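Local coordinates for protein phenolpthiocerol synthesis type-I polyketide synthase ppsA (Mycobacterium bovis, PDB 7AKC) that probably takes part in building the lipid core of phthiocerols and phenolphthiocerols as a polyketide synthase subunit, its acyltransferase domain loading the extender unit, at residues I241-T245 and A273-A277. Residues are numbered along the deposited sequence.
Sequences IISTT and AIASA. With NA (sodium ion), chain C.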
ATOM      1  N   ILE A 241      -0.657 -14.434   2.657  1.00 42.56           N
ATOM      2  CA  ILE A 241      -0.454 -13.011   2.503  1.00 39.75           C
ATOM      3  C   ILE A 241       0.918 -12.778   1.901  1.00 37.20           C
ATOM      4  O   ILE A 241       1.886 -13.475   2.251  1.00 38.19           O
ATOM      5  CB  ILE A 241      -0.607 -12.271   3.853  1.00 39.49           C
ATOM      6  CG1 ILE A 241      -0.315 -10.749   3.691  1.00 38.53           C
ATOM      7  CG2 ILE A 241       0.226 -12.922   4.966  1.00 40.48           C
ATOM      8  CD1 ILE A 241      -0.881  -9.910   4.790  1.00 40.69           C
ATOM      9  N   ILE A 242       0.956 -11.906   0.911  1.00 33.75           N
ATOM     10  CA  ILE A 242       2.210 -11.456   0.347  1.00 32.56           C
ATOM     11  C   ILE A 242       2.402 -10.040   0.849  1.00 31.81           C
ATOM     12  O   ILE A 242       1.558  -9.158   0.604  1.00 32.08           O
ATOM     13  CB  ILE A 242       2.312 -11.522  -1.184  1.00 31.70           C
ATOM     14  CG1 ILE A 242       1.951 -12.943  -1.684  1.00 32.27           C
ATOM     15  CG2 ILE A 242       3.712 -11.070  -1.631  1.00 30.82           C
ATOM     16  CD1 ILE A 242       1.973 -13.080  -3.148  1.00 35.32           C
ATOM     17  N   SER A 243       3.452  -9.824   1.643  1.00 30.79           N
ATOM     18  CA  SER A 243       3.745  -8.470   2.129  1.00 27.82           C
ATOM     19  C   SER A 243       4.331  -7.625   1.003  1.00 27.27           C
ATOM     20  O   SER A 243       5.071  -8.123   0.165  1.00 27.52           O
ATOM     21  CB  SER A 243       4.772  -8.551   3.252  1.00 27.80           C
ATOM     22  OG  SER A 243       5.111  -7.271   3.757  1.00 28.74           O
ATOM     23  N   THR A 244       4.045  -6.335   1.021  1.00 26.14           N
ATOM     24  CA  THR A 244       4.648  -5.384   0.099  1.00 25.29           C
ATOM     25  C   THR A 244       5.783  -4.605   0.808  1.00 24.55           C
ATOM     26  O   THR A 244       6.368  -3.667   0.223  1.00 24.68           O
ATOM     27  CB  THR A 244       3.571  -4.413  -0.419  1.00 26.43           C
ATOM     28  OG1 THR A 244       2.925  -3.723   0.683  1.00 26.16           O
ATOM     29  CG2 THR A 244       2.531  -5.120  -1.344  1.00 25.61           C
ATOM     30  N   THR A 245       6.129  -4.974   2.031  1.00 24.63           N
ATOM     31  CA  THR A 245       7.136  -4.293   2.811  1.00 25.12           C
ATOM     32  C   THR A 245       8.583  -4.513   2.377  1.00 25.25           C
ATOM     33  O   THR A 245       9.397  -3.553   2.414  1.00 24.99           O
ATOM     34  CB  THR A 245       6.959  -4.660   4.288  1.00 26.37           C
ATOM     35  OG1 THR A 245       5.683  -4.150   4.717  1.00 26.75           O
ATOM     36  CG2 THR A 245       8.077  -4.091   5.178  1.00 26.85           C
ATOM     37  N   ALA A 273       4.625  -7.871  -5.429  1.00 22.50           N
ATOM     38  CA  ALA A 273       3.671  -8.766  -4.771  1.00 23.97           C
ATOM     39  C   ALA A 273       2.588  -9.246  -5.753  1.00 24.57           C
ATOM     40  O   ALA A 273       2.272 -10.428  -5.795  1.00 25.75           O
ATOM     41  CB  ALA A 273       3.023  -8.061  -3.570  1.00 23.76           C
ATOM     42  N   ILE A 274       2.027  -8.339  -6.571  1.00 24.09           N
ATOM     43  CA  ILE A 274       1.013  -8.724  -7.564  1.00 24.61           C
ATOM     44  C   ILE A 274       1.612  -9.753  -8.564  1.00 25.63           C
ATOM     45  O   ILE A 274       0.978 -10.757  -8.871  1.00 25.63           O
ATOM     46  CB  ILE A 274       0.549  -7.444  -8.326  1.00 25.55           C
ATOM     47  CG1 ILE A 274      -0.253  -6.488  -7.405  1.00 25.73           C
ATOM     48  CG2 ILE A 274      -0.280  -7.795  -9.590  1.00 27.27           C
ATOM     49  CD1 ILE A 274      -1.615  -7.129  -6.824  1.00 27.35           C
ATOM     50  N   ALA A 275       2.806  -9.486  -9.083  1.00 25.48           N
ATOM     51  CA  ALA A 275       3.470 -10.383 -10.033  1.00 25.97           C
ATOM     52  C   ALA A 275       3.671 -11.767  -9.430  1.00 26.05           C
ATOM     53  O   ALA A 275       3.503 -12.783 -10.110  1.00 26.06           O
ATOM     54  CB  ALA A 275       4.818  -9.805 -10.441  1.00 26.61           C
ATOM     55  N   SER A 276       4.023 -11.816  -8.136  1.00 25.19           N
ATOM     56  CA  SER A 276       4.243 -13.123  -7.473  1.00 25.30           C
ATOM     57  C   SER A 276       2.915 -13.861  -7.381  1.00 24.11           C
ATOM     58  O   SER A 276       2.836 -15.066  -7.640  1.00 23.00           O
ATOM     59  CB  SER A 276       4.802 -12.912  -6.075  1.00 26.20           C
ATOM     60  OG  SER A 276       4.950 -14.149  -5.392  1.00 30.57           O
ATOM     61  N   ALA A 277       1.857 -13.151  -6.982  1.00 24.25           N
ATOM     62  CA  ALA A 277       0.519 -13.772  -6.891  1.00 26.13           C
ATOM     63  C   ALA A 277       0.082 -14.296  -8.265  1.00 27.20           C
ATOM     64  O   ALA A 277      -0.360 -15.446  -8.385  1.00 27.36           O
ATOM     65  CB  ALA A 277      -0.487 -12.730  -6.365  1.00 27.00           C
TER
HETATM   66 NA    NA C1002       2.026 -17.163  -7.320  1.00 26.41          NA
HETATM   67  O   HOH W   1       1.744 -16.524  -4.959  1.00 32.06           O
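In the acyltransferase domain of this polyketide synthase, helix 270-278 packs against strand 240-242, an outermost strand of the five-stranded parallel sheet in the α/β core, and against the turn that follows it. The contact is almost wholly apolar and small, burying 191 Å² in all. I242 supplies most of it: its CA-to-CB bond points toward the helix, CG2 rests 3.6 Å from CB of A273, and CD1 reaches along the helix to CB of A277 at 4.1 Å. Because A273 and A277 lie one turn apart and carry only methyl groups, the isoleucine spans both and the backbones come close, with CA of I242 6.0 Å from CA of A273. T244 adds a further methyl contact, its CG2 lying 3.7 Å from CB of A273.

Polar groups of the turn are satisfied away from the helix segment. S243 OG accepts from the backbone N of T245 (3.0 Å), forming an ST turn, and also hydrogen-bonds E115; T244 OG1 hydrogen-bonds the carbonyl of G110, the first glycine of a GxSxG sequence that is probably the nucleophile elbow.

Near the C-terminal end of the helix lies a sodium ion. Although S276 OG comes within 3.9 Å of I242 CD1, it is the backbone O of S276 that binds NA, at 2.3 Å; the carbonyls of S279, A281 and G283 complete the protein part of the site, with O of water 1 2.5 Å from NA.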